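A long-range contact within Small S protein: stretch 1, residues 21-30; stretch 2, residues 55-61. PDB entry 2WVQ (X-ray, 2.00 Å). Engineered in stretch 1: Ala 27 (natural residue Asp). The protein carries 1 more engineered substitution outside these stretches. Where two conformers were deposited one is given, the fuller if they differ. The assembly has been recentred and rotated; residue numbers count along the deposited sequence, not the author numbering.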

# COMPACT_ATOMS: atom_id res chain seq x y z
N LEU A 21 3.40 -4.94 -18.48
CA LEU A 21 3.18 -4.45 -17.08
C LEU A 21 4.47 -3.89 -16.46
O LEU A 21 4.45 -2.81 -15.85
CB LEU A 21 2.63 -5.58 -16.20
CG LEU A 21 1.25 -6.18 -16.55
CD1 LEU A 21 1.01 -7.56 -15.88
CD2 LEU A 21 0.08 -5.20 -16.29
N PHE A 22 5.59 -4.59 -16.64
CA PHE A 22 6.91 -4.09 -16.20
C PHE A 22 7.27 -2.73 -16.76
O PHE A 22 7.68 -1.84 -15.99
CB PHE A 22 8.05 -5.07 -16.52
CG PHE A 22 9.41 -4.51 -16.24
CD1 PHE A 22 9.96 -4.59 -14.95
CD2 PHE A 22 10.14 -3.89 -17.23
CE1 PHE A 22 11.21 -4.05 -14.68
CE2 PHE A 22 11.43 -3.35 -16.97
CZ PHE A 22 11.96 -3.44 -15.71
N ASN A 23 7.14 -2.56 -18.08
CA ASN A 23 7.47 -1.27 -18.73
C ASN A 23 6.57 -0.13 -18.24
O ASN A 23 7.03 0.99 -18.07
CB ASN A 23 7.51 -1.36 -20.28
CG ASN A 23 8.68 -2.24 -20.80
OD1 ASN A 23 9.81 -2.15 -20.30
ND2 ASN A 23 8.38 -3.11 -21.74
N ASN A 24 5.32 -0.46 -17.97
CA ASN A 24 4.37 0.47 -17.30
C ASN A 24 4.76 0.94 -15.89
O ASN A 24 4.60 2.13 -15.57
CB ASN A 24 2.93 -0.10 -17.37
CG ASN A 24 2.41 -0.16 -18.82
OD1 ASN A 24 2.94 0.52 -19.70
ND2 ASN A 24 1.36 -0.95 -19.06
N CYS A 25 5.27 0.01 -15.08
CA CYS A 25 5.82 0.27 -13.76
C CYS A 25 6.96 1.30 -13.81
O CYS A 25 6.97 2.30 -13.06
CB CYS A 25 6.33 -1.03 -13.06
SG CYS A 25 5.07 -2.23 -12.50
N VAL A 26 7.93 1.05 -14.69
CA VAL A 26 9.08 1.98 -14.83
C VAL A 26 8.55 3.36 -15.26
O VAL A 26 8.91 4.38 -14.68
CB VAL A 26 10.16 1.44 -15.83
CG1 VAL A 26 11.34 2.53 -16.05
CG2 VAL A 26 10.71 0.09 -15.33
N ALA A 27 7.63 3.38 -16.22
CA ALA A 27 7.04 4.64 -16.67
C ALA A 27 6.24 5.41 -15.59
O ALA A 27 6.13 6.65 -15.70
CB ALA A 27 6.23 4.46 -17.94
N CYS A 28 5.73 4.71 -14.57
CA CYS A 28 5.00 5.33 -13.42
C CYS A 28 5.81 6.38 -12.71
O CYS A 28 5.27 7.41 -12.34
CB CYS A 28 4.56 4.31 -12.37
SG CYS A 28 3.03 3.36 -12.75
N PHE A 29 7.09 6.09 -12.49
CA PHE A 29 8.05 7.03 -11.92
C PHE A 29 8.18 8.41 -12.63
O PHE A 29 8.52 9.39 -11.98
CB PHE A 29 9.45 6.39 -11.81
CG PHE A 29 9.59 5.33 -10.69
CD1 PHE A 29 9.43 3.94 -10.97
CD2 PHE A 29 9.96 5.72 -9.42
CE1 PHE A 29 9.57 2.97 -9.96
CE2 PHE A 29 10.14 4.74 -8.40
CZ PHE A 29 9.93 3.36 -8.68
N GLU A 30 7.91 8.47 -13.92
CA GLU A 30 8.07 9.70 -14.69
C GLU A 30 6.99 10.75 -14.40
O GLU A 30 7.22 11.94 -14.56
CB GLU A 30 8.10 9.36 -16.18
CG GLU A 30 9.46 8.81 -16.58
CD GLU A 30 9.44 7.88 -17.78
OE1 GLU A 30 10.37 7.05 -17.87
OE2 GLU A 30 8.52 7.99 -18.63
N ARG A 55 16.83 0.61 -10.14
CA ARG A 55 17.00 -0.74 -9.67
C ARG A 55 15.96 -1.70 -10.26
O ARG A 55 16.28 -2.88 -10.59
CB ARG A 55 17.03 -0.79 -8.16
CG ARG A 55 17.51 -2.14 -7.65
CD ARG A 55 17.01 -2.41 -6.29
NE ARG A 55 17.08 -3.82 -5.92
CZ ARG A 55 16.52 -4.30 -4.81
NH1 ARG A 55 15.85 -3.49 -3.98
NH2 ARG A 55 16.60 -5.59 -4.54
N LEU A 56 14.73 -1.18 -10.40
CA LEU A 56 13.64 -1.89 -11.07
C LEU A 56 14.02 -2.10 -12.56
O LEU A 56 13.93 -3.23 -13.10
CB LEU A 56 12.31 -1.10 -10.96
CG LEU A 56 11.03 -1.62 -11.67
CD1 LEU A 56 10.59 -2.96 -11.19
CD2 LEU A 56 9.81 -0.64 -11.62
N SER A 57 14.47 -1.05 -13.21
CA SER A 57 14.88 -1.25 -14.59
C SER A 57 16.10 -2.20 -14.76
O SER A 57 16.14 -2.92 -15.74
CB SER A 57 15.02 0.05 -15.36
OG SER A 57 16.30 0.58 -15.27
N ARG A 58 17.07 -2.18 -13.83
CA ARG A 58 18.17 -3.12 -13.83
C ARG A 58 17.69 -4.55 -13.89
O ARG A 58 18.28 -5.35 -14.61
CB ARG A 58 19.16 -2.93 -12.68
CG ARG A 58 20.58 -3.62 -12.89
CD ARG A 58 21.45 -3.48 -11.64
NE ARG A 58 21.52 -2.07 -11.25
CZ ARG A 58 21.17 -1.54 -10.07
NH1 ARG A 58 20.74 -2.29 -9.08
NH2 ARG A 58 21.29 -0.22 -9.88
N TRP A 59 16.63 -4.86 -13.13
CA TRP A 59 16.02 -6.17 -13.14
C TRP A 59 15.51 -6.59 -14.51
O TRP A 59 15.74 -7.74 -14.93
CB TRP A 59 14.88 -6.29 -12.12
CG TRP A 59 14.27 -7.65 -12.17
CD1 TRP A 59 14.69 -8.76 -11.52
CD2 TRP A 59 13.12 -8.04 -12.92
NE1 TRP A 59 13.90 -9.83 -11.84
CE2 TRP A 59 12.92 -9.41 -12.70
CE3 TRP A 59 12.23 -7.36 -13.78
CZ2 TRP A 59 11.86 -10.13 -13.26
CZ3 TRP A 59 11.17 -8.07 -14.34
CH2 TRP A 59 11.00 -9.44 -14.09
N GLY A 60 14.79 -5.70 -15.18
CA GLY A 60 14.29 -6.02 -16.52
C GLY A 60 15.43 -6.30 -17.48
O GLY A 60 15.31 -7.19 -18.35
N GLU A 61 16.53 -5.56 -17.33
CA GLU A 61 17.72 -5.79 -18.17
C GLU A 61 18.39 -7.13 -17.87
O GLU A 61 18.85 -7.83 -18.81
CB GLU A 61 18.74 -4.64 -17.99
CG GLU A 61 19.98 -4.68 -18.89
CD GLU A 61 19.70 -4.34 -20.35
OE1 GLU A 61 18.55 -4.04 -20.69
OE2 GLU A 61 20.65 -4.36 -21.16

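Two helices that run nearly antiparallel can be joined by close packing of apolar side chains, without a hydrogen bond between them, and this pair from the Small S protein is a compact example. The helix axes approach to 10.1 Å with an angle of 156° between their directions, and no hydrogen bond crosses between the stretches. What holds them is the burial of 315 Å² of surface, both sides summed, with apolar side-chain contacts built around one aromatic knob, Phe 22.

Stretch 2 opens with Arg 55, whose guanidinium is engaged elsewhere in the structure and takes no part in this contact. The next residue, Leu 56, is the main partner from this helix. Its CA-to-CB bond points toward stretch 1, and with chi1 in t and chi2 in p its two methyl groups reach different neighbours. Leu 56 CD1 lies 3.7 Å from Phe 22 CE1, while Leu 56 CD2 packs 3.8 Å from Cys 25 CB, 3.9 Å from Val 26 CG2 and 4.0 Å from Phe 29 CE1, the last at the edge of the phenylalanine ring. A branched aliphatic side chain suits this place because it can fill the space between several apolar groups at once. The backbone contributes too: Leu 56 O lies 3.3 Å from Phe 22 CE1, at the ring edge, while also accepting a weak helical hydrogen bond from Gly 60 N.

Ser 57 marks the closer of the two points of backbone register, its CA 6.6 Å from Val 26 CA. The CA-to-CB bond of Ser 57 points sideways; Ser 57 CA is 3.8 Å from Phe 22 CZ and Ser 57 CB 4.3 Å from Val 26 CG2; the hydroxyl is satisfied elsewhere. Arg 58, one residue on, points away from stretch 1.

Trp 59 starts out sideways, but the end of its side chain comes nearer, bringing Trp 59 CE3 to 3.6 Å from Phe 22 CE1. The phenylalanine ring and the six-membered ring of the tryptophan meet obliquely, with centroids 5.5 Å apart and planes at 52°. The edge of the indole thus borders the pocket around Phe 22.

Gly 60 completes that pocket. Gly 60 CA sits 3.6 Å from Phe 22 CZ, and an ideally placed CB on Gly 60 would fall just 2.5 Å from Phe 22 CZ, a clash. The absence of a side chain therefore makes room for the tip of the knob, which lies among Leu 56, Ser 57, Trp 59 and Gly 60. Glu 61, exposed and sideways, lies beyond the contact. The general lesson is that a large side chain on one helix can be accommodated by a hollow on the other, here opened at Gly 60.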